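Local structure of glycinin A3B4 subunit (Glycine max, 2D5F) at residues N12-L17 and N409-G414; G349-L354 and S368-V373; P382-N387 and V451-K456; S390-T395 and L422-N427; R396-V401 and E415-Q420. The protein serves as a seed storage protein of the 11S globulin class, its two-cupin subunits assembling into hexamers. All coordinates share one frame; numbering follows the deposited sequence.

Four of the five contacts lie within the second cupin barrel; interaction 1 ties residues near the N-terminus to its wall. Interactions 2 and 4 sit in one antiparallel sheet and are joined where Y371 OH meets T395 OG1 at 2.9 Å. Interactions 3 and 5 belong to the facing sheet, their centres about 21 Å apart. Interaction 4 is the hub: it also touches 1, 3 and 5, with N385 O 3.0 Å from N427 N and V394 O 2.9 Å from G419 N. A magnesium ion lies between the sheets, about 3 Å from the H383 side chain, about 4 Å from that of I392 and about 5 Å from that of V372.

Interaction 1. Residues N12-L17 and N409-G414; sequences NNLNAL and NAVFDG
V411 O takes the backbone N-H of L14 at 2.8 Å from L14 N, the one hydrogen bond that ties N12-L17 to N409-G414. The same oxygen has a weaker second visitor, N13 CA at 3.5 Å, whose hydrogen is directed at it. Beyond this pair the L14 side chain leans across V411, with L14 CD1 pressed to 3.5 Å from V411 CG2, tighter than usual for two methyl groups. The other branch, V411 CG1, sits against the carbonyl oxygen of N12. F412 meets the next residues with its ring: CG lies anti to the backbone N (chi1 -177°), which carries the ring along the N-terminal segment, where L14 O abuts its edge, 3.0 Å from F412 CD2 and near the ring plane. Further round, A16 CB reaches F412 CE2 at 4.1 Å. V411 and F412 both face V403, a classic beta bulge, and strand 410-413 turns a corner here. The L14 and V411 side chains both rest on V403 of strand 398-404, while F412 packs on V401. L14 also touches P425 and E39, so the segment is held between the barrel sheet and helix 38-43, just ahead of strand 21-24.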
# COMPACT_ATOMS: atom_id res chain seq x y z
N ASN B 12 8.92 -2.04 38.59
CA ASN B 12 10.14 -1.62 39.26
C ASN B 12 11.11 -2.78 39.38
O ASN B 12 12.26 -2.61 39.78
CB ASN B 12 9.81 -1.07 40.64
CG ASN B 12 8.87 0.12 40.57
OD1 ASN B 12 9.17 1.13 39.92
ND2 ASN B 12 7.72 -0.00 41.23
N ASN B 13 10.64 -3.97 39.02
CA ASN B 13 11.48 -5.16 39.06
C ASN B 13 11.08 -6.12 37.94
O ASN B 13 9.91 -6.27 37.62
CB ASN B 13 11.32 -5.86 40.42
CG ASN B 13 12.19 -7.10 40.54
OD1 ASN B 13 13.42 -7.01 40.56
ND2 ASN B 13 11.56 -8.27 40.63
N LEU B 14 12.08 -6.75 37.34
CA LEU B 14 11.84 -7.73 36.28
C LEU B 14 12.55 -9.00 36.71
O LEU B 14 13.71 -8.96 37.09
CB LEU B 14 12.44 -7.26 34.95
CG LEU B 14 11.89 -5.99 34.30
CD1 LEU B 14 12.63 -5.75 32.98
CD2 LEU B 14 10.39 -6.14 34.05
N ASN B 15 11.85 -10.12 36.67
CA ASN B 15 12.46 -11.39 37.05
C ASN B 15 12.75 -12.29 35.85
O ASN B 15 12.04 -12.25 34.84
CB ASN B 15 11.54 -12.14 38.01
CG ASN B 15 11.67 -11.65 39.44
OD1 ASN B 15 10.72 -11.72 40.21
ND2 ASN B 15 12.86 -11.17 39.81
N ALA B 16 13.81 -13.08 35.98
CA ALA B 16 14.18 -14.04 34.94
C ALA B 16 13.17 -15.15 35.22
O ALA B 16 13.15 -15.70 36.32
CB ALA B 16 15.59 -14.53 35.17
N LEU B 17 12.34 -15.48 34.23
CA LEU B 17 11.30 -16.48 34.41
C LEU B 17 11.53 -17.84 33.74
O LEU B 17 12.13 -17.93 32.67
CB LEU B 17 9.98 -15.91 33.89
CG LEU B 17 9.57 -14.52 34.39
CD1 LEU B 17 8.39 -14.01 33.58
CD2 LEU B 17 9.22 -14.58 35.87
N ASN B 409 16.72 3.51 36.77
CA ASN B 409 16.83 2.40 37.71
C ASN B 409 16.93 1.08 36.97
O ASN B 409 16.22 0.84 35.99
CB ASN B 409 15.62 2.40 38.65
CG ASN B 409 15.65 3.57 39.64
OD1 ASN B 409 14.63 3.94 40.21
ND2 ASN B 409 16.84 4.14 39.85
N ALA B 410 17.83 0.22 37.44
CA ALA B 410 18.03 -1.08 36.83
C ALA B 410 16.97 -2.06 37.35
O ALA B 410 17.14 -2.66 38.41
CB ALA B 410 19.43 -1.60 37.15
N VAL B 411 15.87 -2.20 36.61
CA VAL B 411 14.79 -3.09 37.01
C VAL B 411 15.23 -4.54 36.96
O VAL B 411 14.55 -5.43 37.48
CB VAL B 411 13.54 -2.87 36.14
CG1 VAL B 411 12.97 -1.49 36.44
CG2 VAL B 411 13.91 -2.96 34.66
N PHE B 412 16.35 -4.77 36.29
CA PHE B 412 16.95 -6.09 36.25
C PHE B 412 18.44 -5.91 36.18
O PHE B 412 18.94 -5.04 35.46
CB PHE B 412 16.49 -6.93 35.05
CG PHE B 412 17.07 -8.33 35.06
CD1 PHE B 412 18.32 -8.59 34.52
CD2 PHE B 412 16.38 -9.37 35.68
CE1 PHE B 412 18.89 -9.87 34.59
CE2 PHE B 412 16.93 -10.66 35.76
CZ PHE B 412 18.19 -10.90 35.22
N ASP B 413 19.16 -6.72 36.95
CA ASP B 413 20.61 -6.64 36.98
C ASP B 413 21.11 -7.95 37.55
O ASP B 413 21.18 -8.11 38.77
CB ASP B 413 21.07 -5.48 37.88
CG ASP B 413 22.55 -5.16 37.70
OD1 ASP B 413 23.32 -6.07 37.32
OD2 ASP B 413 22.95 -4.01 37.96
N GLY B 414 21.44 -8.89 36.69
CA GLY B 414 21.92 -10.17 37.18
C GLY B 414 22.30 -11.12 36.07
O GLY B 414 22.35 -10.75 34.90

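Interaction 2. Residues G349-L354 and S368-V373; sequences GRISTL and SAQYVV
R350-L354 and A369-V373 pair as antiparallel neighbours, their axes 4.6 Å apart at 165°, with R350-V373, S352-Y371 and L354-A369 as hydrogen-bonded pairs and I351-V372 and T353-Q370 as the non-hydrogen-bonded pairs between them. R350 N gives the shortest of the rungs, 2.7 Å to V373 O. On the face of R350, S352 and Y371, the arginine chain runs out extended from CG and swings its guanidinium over V373: V373 CG2 stands 3.3 Å from the guanidinium plane, over its centre, and 3.4 Å from R350 CZ. The Y371 ring comes up beside it with its edge toward R350 NH2, the two planes 31° apart. NH2 is held outside the pair by the carbonyl of A336, and it also donates to a water at 3.0 Å. That water donates in turn to S352 OG and Y371 O, knitting the three residues together. The other face carries a different polar link. T353 and Q370 lie side by side, and Q370 NE2 points straight at T353 OG1, 3.0 Å away and in the amide plane, with 178° at the hydrogen. The other amide atom, Q370 OE1, is taken by K445 NZ, while I351 CG2 lies against NE2. The pair forms part of the sheet in which 349-354 borders 343-345 and 368-374 borders 438-445. I351 and V372 pack on Y380 of strand 379-385, and A369 and Y371 on strand 67-73.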
# COMPACT_ATOMS: atom_id res chain seq x y z
N GLY B 349 31.03 -11.06 19.14
CA GLY B 349 29.84 -11.86 18.89
C GLY B 349 29.13 -11.51 17.60
O GLY B 349 29.73 -10.93 16.69
N ARG B 350 27.85 -11.86 17.50
CA ARG B 350 27.08 -11.57 16.30
C ARG B 350 25.59 -11.35 16.57
O ARG B 350 25.05 -11.84 17.56
CB ARG B 350 27.26 -12.71 15.29
CG ARG B 350 26.90 -14.10 15.81
CD ARG B 350 27.12 -15.15 14.72
NE ARG B 350 27.02 -16.52 15.20
CZ ARG B 350 25.90 -17.23 15.27
NH1 ARG B 350 25.93 -18.48 15.71
NH2 ARG B 350 24.74 -16.70 14.89
N ILE B 351 24.94 -10.61 15.68
CA ILE B 351 23.52 -10.33 15.81
C ILE B 351 22.86 -10.56 14.46
O ILE B 351 23.35 -10.07 13.43
CB ILE B 351 23.26 -8.87 16.22
CG1 ILE B 351 23.94 -8.58 17.56
CG2 ILE B 351 21.75 -8.60 16.31
CD1 ILE B 351 24.05 -7.10 17.87
N SER B 352 21.77 -11.32 14.46
CA SER B 352 21.05 -11.62 13.22
C SER B 352 19.60 -11.19 13.39
O SER B 352 18.99 -11.44 14.43
CB SER B 352 21.12 -13.11 12.92
OG SER B 352 22.48 -13.52 12.80
N THR B 353 19.05 -10.54 12.37
CA THR B 353 17.67 -10.06 12.43
C THR B 353 16.75 -10.77 11.44
O THR B 353 17.10 -10.99 10.29
CB THR B 353 17.61 -8.55 12.13
OG1 THR B 353 18.52 -7.86 13.00
CG2 THR B 353 16.20 -8.01 12.36
N LEU B 354 15.56 -11.13 11.92
CA LEU B 354 14.55 -11.79 11.10
C LEU B 354 13.29 -10.95 11.25
O LEU B 354 12.71 -10.88 12.33
CB LEU B 354 14.29 -13.22 11.60
CG LEU B 354 13.07 -13.96 11.02
CD1 LEU B 354 13.10 -13.92 9.50
CD2 LEU B 354 13.08 -15.41 11.50
N SER B 368 8.82 -10.05 14.99
CA SER B 368 10.15 -10.16 14.42
C SER B 368 11.05 -10.73 15.51
O SER B 368 10.60 -10.96 16.63
CB SER B 368 10.67 -8.80 13.94
OG SER B 368 10.66 -7.85 14.97
N ALA B 369 12.31 -10.96 15.18
CA ALA B 369 13.22 -11.51 16.17
C ALA B 369 14.67 -11.29 15.81
O ALA B 369 15.00 -10.88 14.70
CB ALA B 369 12.96 -13.01 16.33
N GLN B 370 15.53 -11.55 16.79
CA GLN B 370 16.97 -11.45 16.58
C GLN B 370 17.60 -12.64 17.29
O GLN B 370 17.03 -13.18 18.25
CB GLN B 370 17.53 -10.15 17.16
CG GLN B 370 17.18 -8.92 16.33
CD GLN B 370 17.87 -7.66 16.82
OE1 GLN B 370 17.81 -7.34 18.00
NE2 GLN B 370 18.53 -6.95 15.91
N TYR B 371 18.74 -13.08 16.78
CA TYR B 371 19.46 -14.17 17.42
C TYR B 371 20.80 -13.55 17.73
O TYR B 371 21.47 -13.01 16.84
CB TYR B 371 19.63 -15.37 16.51
CG TYR B 371 20.10 -16.58 17.28
CD1 TYR B 371 21.42 -17.02 17.21
CD2 TYR B 371 19.23 -17.25 18.14
CE1 TYR B 371 21.87 -18.10 17.99
CE2 TYR B 371 19.66 -18.32 18.91
CZ TYR B 371 20.97 -18.74 18.84
OH TYR B 371 21.38 -19.79 19.63
N VAL B 372 21.18 -13.59 19.00
CA VAL B 372 22.43 -12.99 19.42
C VAL B 372 23.39 -14.01 20.02
O VAL B 372 23.00 -14.86 20.82
CB VAL B 372 22.16 -11.89 20.48
CG1 VAL B 372 23.47 -11.27 20.94
CG2 VAL B 372 21.23 -10.81 19.89
N VAL B 373 24.65 -13.92 19.60
CA VAL B 373 25.69 -14.80 20.12
C VAL B 373 26.82 -13.92 20.63
O VAL B 373 27.43 -13.17 19.87
CB VAL B 373 26.26 -15.74 19.03
CG1 VAL B 373 27.39 -16.57 19.62
CG2 VAL B 373 25.16 -16.64 18.50
O HOH W 1 23.88 -13.89 15.29

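Interaction 3. Residues P382-N387 and V451-K456; sequences PHWNLN and VSSYIK
This is a buried antiparallel strand pair in the second barrel, where H383-N385 runs against S452-Y454 just before the chain enters helix 455-461. W384 and S453 form the hydrogen-bonded pair at its centre, W384 N reaching S453 O at 3.0 Å. The W384 indole lies across S453: S453 CB sits over one face, 4.0 Å from the centroid of the six-membered ring, in a CH-pi contact. At the ring's edge, in plane, I455 CG1 meets W384 CZ3 at 3.9 Å, the two side chains at about a right angle. W384 NE1 points elsewhere, to the carbonyl of G128 in the second subunit, and Y62 of that subunit stacks on the indole. Next along, P382 O receives I455 N at 2.9 Å, nearly along the C=O axis, and a water that also accepts from K456 N. P382 O thus holds the start of the helix, with Y454 at the N-cap. At the other end L386 CB packs on V451 CG2 at 3.8 Å. H383 projects from the opposite face to W384; its ND1 is hydrogen-bonded to S381 O, and its side chain is about 3 Å from the bound magnesium ion, consistent with a residue lining the inside of a cupin barrel.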
# COMPACT_ATOMS: atom_id res chain seq x y z
N PRO B 382 24.79 -0.84 25.64
CA PRO B 382 23.47 -0.28 25.92
C PRO B 382 22.70 0.13 24.67
O PRO B 382 23.15 0.96 23.88
CB PRO B 382 23.79 0.90 26.83
CG PRO B 382 24.95 0.38 27.62
CD PRO B 382 25.80 -0.27 26.55
N HIS B 383 21.53 -0.48 24.50
CA HIS B 383 20.66 -0.22 23.36
C HIS B 383 19.22 -0.36 23.82
O HIS B 383 18.96 -0.86 24.91
CB HIS B 383 20.94 -1.23 22.24
CG HIS B 383 20.76 -2.66 22.65
ND1 HIS B 383 21.68 -3.34 23.44
CD2 HIS B 383 19.78 -3.56 22.38
CE1 HIS B 383 21.26 -4.58 23.63
NE2 HIS B 383 20.11 -4.74 23.00
N TRP B 384 18.28 0.10 22.99
CA TRP B 384 16.86 -0.02 23.30
C TRP B 384 16.07 -0.21 22.01
O TRP B 384 16.57 0.05 20.91
CB TRP B 384 16.36 1.21 24.05
CG TRP B 384 16.14 2.42 23.19
CD1 TRP B 384 15.00 2.76 22.52
CD2 TRP B 384 17.09 3.46 22.91
NE1 TRP B 384 15.18 3.95 21.85
CE2 TRP B 384 16.46 4.40 22.07
CE3 TRP B 384 18.42 3.68 23.30
CZ2 TRP B 384 17.11 5.55 21.60
CZ3 TRP B 384 19.07 4.83 22.83
CH2 TRP B 384 18.41 5.74 21.99
N ASN B 385 14.84 -0.69 22.15
CA ASN B 385 13.99 -0.90 21.00
C ASN B 385 13.02 0.26 20.96
O ASN B 385 12.31 0.53 21.93
CB ASN B 385 13.26 -2.24 21.13
CG ASN B 385 14.23 -3.42 21.12
OD1 ASN B 385 14.34 -4.16 22.10
ND2 ASN B 385 14.94 -3.59 20.01
N LEU B 386 13.00 0.95 19.83
CA LEU B 386 12.15 2.12 19.64
C LEU B 386 10.67 1.84 19.57
O LEU B 386 9.87 2.57 20.15
CB LEU B 386 12.54 2.85 18.35
CG LEU B 386 13.83 3.67 18.27
CD1 LEU B 386 15.06 2.79 18.45
CD2 LEU B 386 13.85 4.36 16.92
N ASN B 387 10.30 0.77 18.87
CA ASN B 387 8.90 0.47 18.63
C ASN B 387 8.38 -0.92 19.01
O ASN B 387 7.45 -1.41 18.39
CB ASN B 387 8.60 0.69 17.14
CG ASN B 387 9.40 -0.25 16.25
OD1 ASN B 387 9.15 -0.33 15.04
ND2 ASN B 387 10.37 -0.95 16.83
N VAL B 451 12.85 -1.92 15.41
CA VAL B 451 14.11 -1.22 15.21
C VAL B 451 14.70 -0.84 16.55
O VAL B 451 13.99 -0.43 17.46
CB VAL B 451 13.92 0.06 14.35
CG1 VAL B 451 13.31 -0.29 13.01
CG2 VAL B 451 13.04 1.05 15.07
N SER B 452 16.01 -1.00 16.67
CA SER B 452 16.69 -0.66 17.90
C SER B 452 17.75 0.40 17.64
O SER B 452 18.08 0.71 16.50
CB SER B 452 17.35 -1.91 18.50
OG SER B 452 18.44 -2.31 17.69
N SER B 453 18.28 0.95 18.72
CA SER B 453 19.31 1.95 18.62
C SER B 453 20.30 1.68 19.74
O SER B 453 19.90 1.29 20.83
CB SER B 453 18.71 3.35 18.78
OG SER B 453 19.72 4.34 18.78
N TYR B 454 21.59 1.83 19.46
CA TYR B 454 22.58 1.63 20.51
C TYR B 454 23.20 3.00 20.83
O TYR B 454 23.42 3.82 19.94
CB TYR B 454 23.62 0.57 20.12
CG TYR B 454 24.44 0.82 18.86
CD1 TYR B 454 25.81 1.08 18.95
CD2 TYR B 454 23.86 0.71 17.60
CE1 TYR B 454 26.59 1.22 17.80
CE2 TYR B 454 24.64 0.85 16.44
CZ TYR B 454 26.00 1.10 16.55
OH TYR B 454 26.77 1.23 15.42
N ILE B 455 23.45 3.25 22.11
CA ILE B 455 23.96 4.55 22.53
C ILE B 455 25.27 5.01 21.89
O ILE B 455 25.44 6.20 21.66
CB ILE B 455 24.01 4.63 24.07
CG1 ILE B 455 22.58 4.49 24.60
CG2 ILE B 455 24.63 5.95 24.53
CD1 ILE B 455 22.42 4.50 26.11
N LYS B 456 26.18 4.10 21.59
CA LYS B 456 27.43 4.51 20.94
C LYS B 456 27.09 5.27 19.65
O LYS B 456 27.63 6.34 19.38
CB LYS B 456 28.30 3.30 20.59
CG LYS B 456 28.86 2.55 21.78
CD LYS B 456 29.67 1.33 21.34
CE LYS B 456 30.83 1.74 20.44
NZ LYS B 456 31.55 0.56 19.88
O HOH W 2 25.85 1.40 22.94

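Interaction 4. Residues S390-T395 and L422-N427; sequences SVIYVT and LVVPQN
I392 and V424 carry the closest side-chain contact here, leaning across one another so that I392 CD1 touches V424 CG2 at 3.9 Å. They are diagonal neighbours on the same face of the sheet, and the torsions bring them together: CG1 of I392 lies beside its backbone N (chi1 -65°), and CD1 is sent on in an extended line toward the valine. Directly opposite I392, L422 keeps its distance, the two CB atoms 4.5 Å apart, while S390 sits across from V424 with its CB 3.6 Å from V424 O. The other face holds V391 and V423, a non-hydrogen-bonded pair whose CG2 methyls meet loosely at 4.4 Å. Four backbone bonds join the strands: S390 N to V424 O, V424 N to S390 O at 2.8 Å, I392 N to L422 O and L422 N to I392 O. The axes stand at 151°, so the pair is well twisted. Both faces are buried. The V391 and V423 face packs on residues of the N-terminal cupin region, with E39, L40 and A43 of helix 38-43 over V423, and V45 against V391. I392 faces the other way, its side chain about 4 Å from the bound magnesium ion and touching Y441, so that this face lines the interior, as in the beta-barrel wall of a cupin domain.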
# COMPACT_ATOMS: atom_id res chain seq x y z
N SER B 390 10.11 -6.56 24.01
CA SER B 390 10.95 -7.69 23.61
C SER B 390 10.95 -8.76 24.68
O SER B 390 10.71 -8.48 25.85
CB SER B 390 12.39 -7.22 23.40
OG SER B 390 12.48 -6.29 22.34
N VAL B 391 11.21 -9.99 24.26
CA VAL B 391 11.27 -11.12 25.19
C VAL B 391 12.49 -11.96 24.84
O VAL B 391 12.57 -12.56 23.75
CB VAL B 391 10.01 -12.00 25.13
CG1 VAL B 391 10.07 -13.05 26.24
CG2 VAL B 391 8.76 -11.14 25.27
N ILE B 392 13.45 -11.99 25.75
CA ILE B 392 14.67 -12.75 25.56
C ILE B 392 14.53 -14.15 26.13
O ILE B 392 14.01 -14.34 27.22
CB ILE B 392 15.86 -12.09 26.27
CG1 ILE B 392 16.17 -10.73 25.65
CG2 ILE B 392 17.09 -12.99 26.19
CD1 ILE B 392 17.16 -9.91 26.45
N TYR B 393 14.99 -15.14 25.37
CA TYR B 393 14.99 -16.52 25.84
C TYR B 393 16.42 -16.99 25.60
O TYR B 393 16.88 -17.00 24.46
CB TYR B 393 14.03 -17.42 25.07
CG TYR B 393 14.14 -18.86 25.50
CD1 TYR B 393 13.51 -19.32 26.66
CD2 TYR B 393 14.96 -19.76 24.81
CE1 TYR B 393 13.70 -20.63 27.13
CE2 TYR B 393 15.16 -21.07 25.26
CZ TYR B 393 14.52 -21.49 26.43
OH TYR B 393 14.74 -22.77 26.90
N VAL B 394 17.13 -17.35 26.66
CA VAL B 394 18.51 -17.80 26.51
C VAL B 394 18.55 -19.23 26.02
O VAL B 394 17.96 -20.12 26.63
CB VAL B 394 19.29 -17.67 27.83
CG1 VAL B 394 20.74 -18.14 27.64
CG2 VAL B 394 19.26 -16.22 28.29
N THR B 395 19.23 -19.44 24.90
CA THR B 395 19.32 -20.76 24.30
C THR B 395 20.58 -21.50 24.72
O THR B 395 20.65 -22.72 24.60
CB THR B 395 19.28 -20.65 22.77
OG1 THR B 395 20.29 -19.74 22.34
CG2 THR B 395 17.93 -20.15 22.30
N LEU B 422 13.42 -13.35 29.81
CA LEU B 422 13.50 -12.01 30.38
C LEU B 422 12.85 -10.99 29.46
O LEU B 422 13.25 -10.84 28.30
CB LEU B 422 14.95 -11.59 30.63
CG LEU B 422 15.09 -10.16 31.17
CD1 LEU B 422 14.51 -10.10 32.59
CD2 LEU B 422 16.54 -9.73 31.18
N VAL B 423 11.85 -10.29 29.97
CA VAL B 423 11.15 -9.27 29.20
C VAL B 423 11.88 -7.95 29.24
O VAL B 423 12.31 -7.50 30.31
CB VAL B 423 9.73 -9.04 29.75
CG1 VAL B 423 9.09 -7.82 29.06
CG2 VAL B 423 8.89 -10.28 29.56
N VAL B 424 12.04 -7.32 28.08
CA VAL B 424 12.67 -6.01 28.01
C VAL B 424 11.63 -5.09 27.38
O VAL B 424 11.44 -5.09 26.16
CB VAL B 424 13.97 -6.03 27.17
CG1 VAL B 424 14.57 -4.62 27.11
CG2 VAL B 424 14.97 -7.01 27.77
N PRO B 425 10.94 -4.30 28.21
CA PRO B 425 9.91 -3.37 27.74
C PRO B 425 10.40 -2.37 26.70
O PRO B 425 11.57 -2.00 26.68
CB PRO B 425 9.46 -2.67 29.03
CG PRO B 425 9.72 -3.74 30.10
CD PRO B 425 11.08 -4.24 29.68
N GLN B 426 9.48 -1.94 25.84
CA GLN B 426 9.78 -0.97 24.81
C GLN B 426 10.47 0.24 25.45
O GLN B 426 10.08 0.68 26.53
CB GLN B 426 8.48 -0.54 24.13
CG GLN B 426 8.61 0.63 23.15
CD GLN B 426 7.27 1.03 22.55
OE1 GLN B 426 6.21 0.75 23.12
NE2 GLN B 426 7.31 1.71 21.41
N ASN B 427 11.50 0.74 24.76
CA ASN B 427 12.27 1.90 25.20
C ASN B 427 13.17 1.71 26.43
O ASN B 427 13.99 2.59 26.73
CB ASN B 427 11.36 3.12 25.42
CG ASN B 427 11.01 3.85 24.12
OD1 ASN B 427 10.65 5.03 24.15
ND2 ASN B 427 11.10 3.16 22.98

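Interaction 5. Residues R396-V401 and E415-Q420; sequences RGKGRV and ELRRGQ
L416 N donates to G399 O at 2.8 Å, and L416 O takes G399 N in return at 3.0 Å. A longer rung, R418 N to G397 O at 3.2 Å, follows where the type II turn R417-Q420 begins. That turn is braced by its own side chain: Q420 OE1 accepts R417 N at 2.8 Å with 167° at the hydrogen. Between the charged residues the contact is weaker. The E415 chain bends at chi2, and its OE2 comes to the edge of the R400 guanidinium, 3.8 Å from R400 NE, a long salt bridge in which the two planes stand 74° apart. The firmer partner of R400 is D413, through NH2. Across the pair, K398 runs extended beside R417, pointing the same way; the nearness of their charged ends is doubtful. K398 CE also brushes E415 OE1 at 3.6 Å. On the face of L416 and V401, V401 CG2 packs on L416 CB at 3.8 Å. V401 and L416 both rest on L422 of strand 421-424, and V401 also touches V430 and E432. Backbone bonds of K398 with G435 and R400 with Q433 join strand 398-404 to strand 429-435 on its other flank, and R396 bridges to E440 of strand 438-445, which lies in the companion sheet.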
# COMPACT_ATOMS: atom_id res chain seq x y z
N ARG B 396 21.56 -20.77 25.23
CA ARG B 396 22.79 -21.41 25.67
C ARG B 396 23.70 -20.45 26.41
O ARG B 396 23.69 -19.25 26.17
CB ARG B 396 23.54 -22.00 24.48
CG ARG B 396 24.54 -23.07 24.87
CD ARG B 396 25.71 -23.05 23.93
NE ARG B 396 26.43 -21.78 24.05
CZ ARG B 396 27.26 -21.32 23.13
NH1 ARG B 396 27.49 -22.02 22.03
NH2 ARG B 396 27.87 -20.15 23.31
N GLY B 397 24.50 -21.00 27.32
CA GLY B 397 25.44 -20.17 28.04
C GLY B 397 24.86 -19.36 29.19
O GLY B 397 23.83 -19.71 29.77
N LYS B 398 25.53 -18.26 29.50
CA LYS B 398 25.12 -17.43 30.60
C LYS B 398 25.82 -16.07 30.50
O LYS B 398 26.93 -15.97 29.97
CB LYS B 398 25.51 -18.14 31.90
CG LYS B 398 25.21 -17.43 33.19
CD LYS B 398 25.58 -18.33 34.36
CE LYS B 398 25.43 -17.64 35.69
NZ LYS B 398 25.59 -18.60 36.82
N GLY B 399 25.18 -15.03 31.01
CA GLY B 399 25.78 -13.72 30.96
C GLY B 399 25.12 -12.75 31.90
O GLY B 399 24.07 -13.04 32.47
N ARG B 400 25.73 -11.59 32.07
CA ARG B 400 25.20 -10.56 32.94
C ARG B 400 24.32 -9.64 32.10
O ARG B 400 24.76 -9.12 31.06
CB ARG B 400 26.36 -9.77 33.57
CG ARG B 400 25.95 -8.60 34.45
CD ARG B 400 25.27 -9.05 35.73
NE ARG B 400 25.94 -8.55 36.93
CZ ARG B 400 26.09 -7.26 37.22
NH1 ARG B 400 26.72 -6.89 38.34
NH2 ARG B 400 25.63 -6.32 36.40
N VAL B 401 23.08 -9.46 32.53
CA VAL B 401 22.13 -8.60 31.81
C VAL B 401 21.64 -7.49 32.72
O VAL B 401 21.42 -7.70 33.92
CB VAL B 401 20.92 -9.42 31.31
CG1 VAL B 401 19.94 -8.52 30.56
CG2 VAL B 401 21.40 -10.56 30.41
N GLU B 415 22.57 -12.36 36.45
CA GLU B 415 22.94 -13.39 35.51
C GLU B 415 21.68 -13.92 34.85
O GLU B 415 20.63 -13.99 35.48
CB GLU B 415 23.65 -14.54 36.23
CG GLU B 415 24.85 -14.12 37.06
CD GLU B 415 25.95 -13.52 36.22
OE1 GLU B 415 26.48 -14.21 35.32
OE2 GLU B 415 26.30 -12.34 36.45
N LEU B 416 21.80 -14.29 33.58
CA LEU B 416 20.69 -14.85 32.83
C LEU B 416 21.30 -16.05 32.12
O LEU B 416 22.33 -15.92 31.46
CB LEU B 416 20.16 -13.83 31.81
CG LEU B 416 18.77 -14.10 31.24
CD1 LEU B 416 17.75 -14.01 32.35
CD2 LEU B 416 18.45 -13.08 30.14
N ARG B 417 20.68 -17.22 32.26
CA ARG B 417 21.22 -18.41 31.63
C ARG B 417 20.21 -19.23 30.85
O ARG B 417 19.00 -18.95 30.85
CB ARG B 417 21.88 -19.32 32.68
CG ARG B 417 20.91 -19.97 33.65
CD ARG B 417 20.66 -19.08 34.84
NE ARG B 417 21.81 -19.02 35.74
CZ ARG B 417 21.93 -18.15 36.73
NH1 ARG B 417 20.96 -17.26 36.94
NH2 ARG B 417 22.99 -18.16 37.53
N ARG B 418 20.72 -20.26 30.18
CA ARG B 418 19.90 -21.13 29.37
C ARG B 418 18.57 -21.51 30.00
O ARG B 418 18.51 -21.94 31.16
CB ARG B 418 20.68 -22.40 29.02
CG ARG B 418 19.89 -23.37 28.16
CD ARG B 418 20.69 -24.62 27.85
NE ARG B 418 19.92 -25.52 26.99
CZ ARG B 418 20.27 -26.77 26.72
NH1 ARG B 418 19.51 -27.52 25.93
NH2 ARG B 418 21.38 -27.28 27.24
N GLY B 419 17.50 -21.36 29.22
CA GLY B 419 16.17 -21.70 29.69
C GLY B 419 15.39 -20.59 30.35
O GLY B 419 14.20 -20.74 30.61
N GLN B 420 16.04 -19.47 30.63
CA GLN B 420 15.35 -18.36 31.27
C GLN B 420 14.79 -17.36 30.28
O GLN B 420 15.33 -17.16 29.20
CB GLN B 420 16.29 -17.66 32.25
CG GLN B 420 16.82 -18.61 33.30
CD GLN B 420 17.60 -17.91 34.37
OE1 GLN B 420 18.54 -17.18 34.08
NE2 GLN B 420 17.21 -18.13 35.62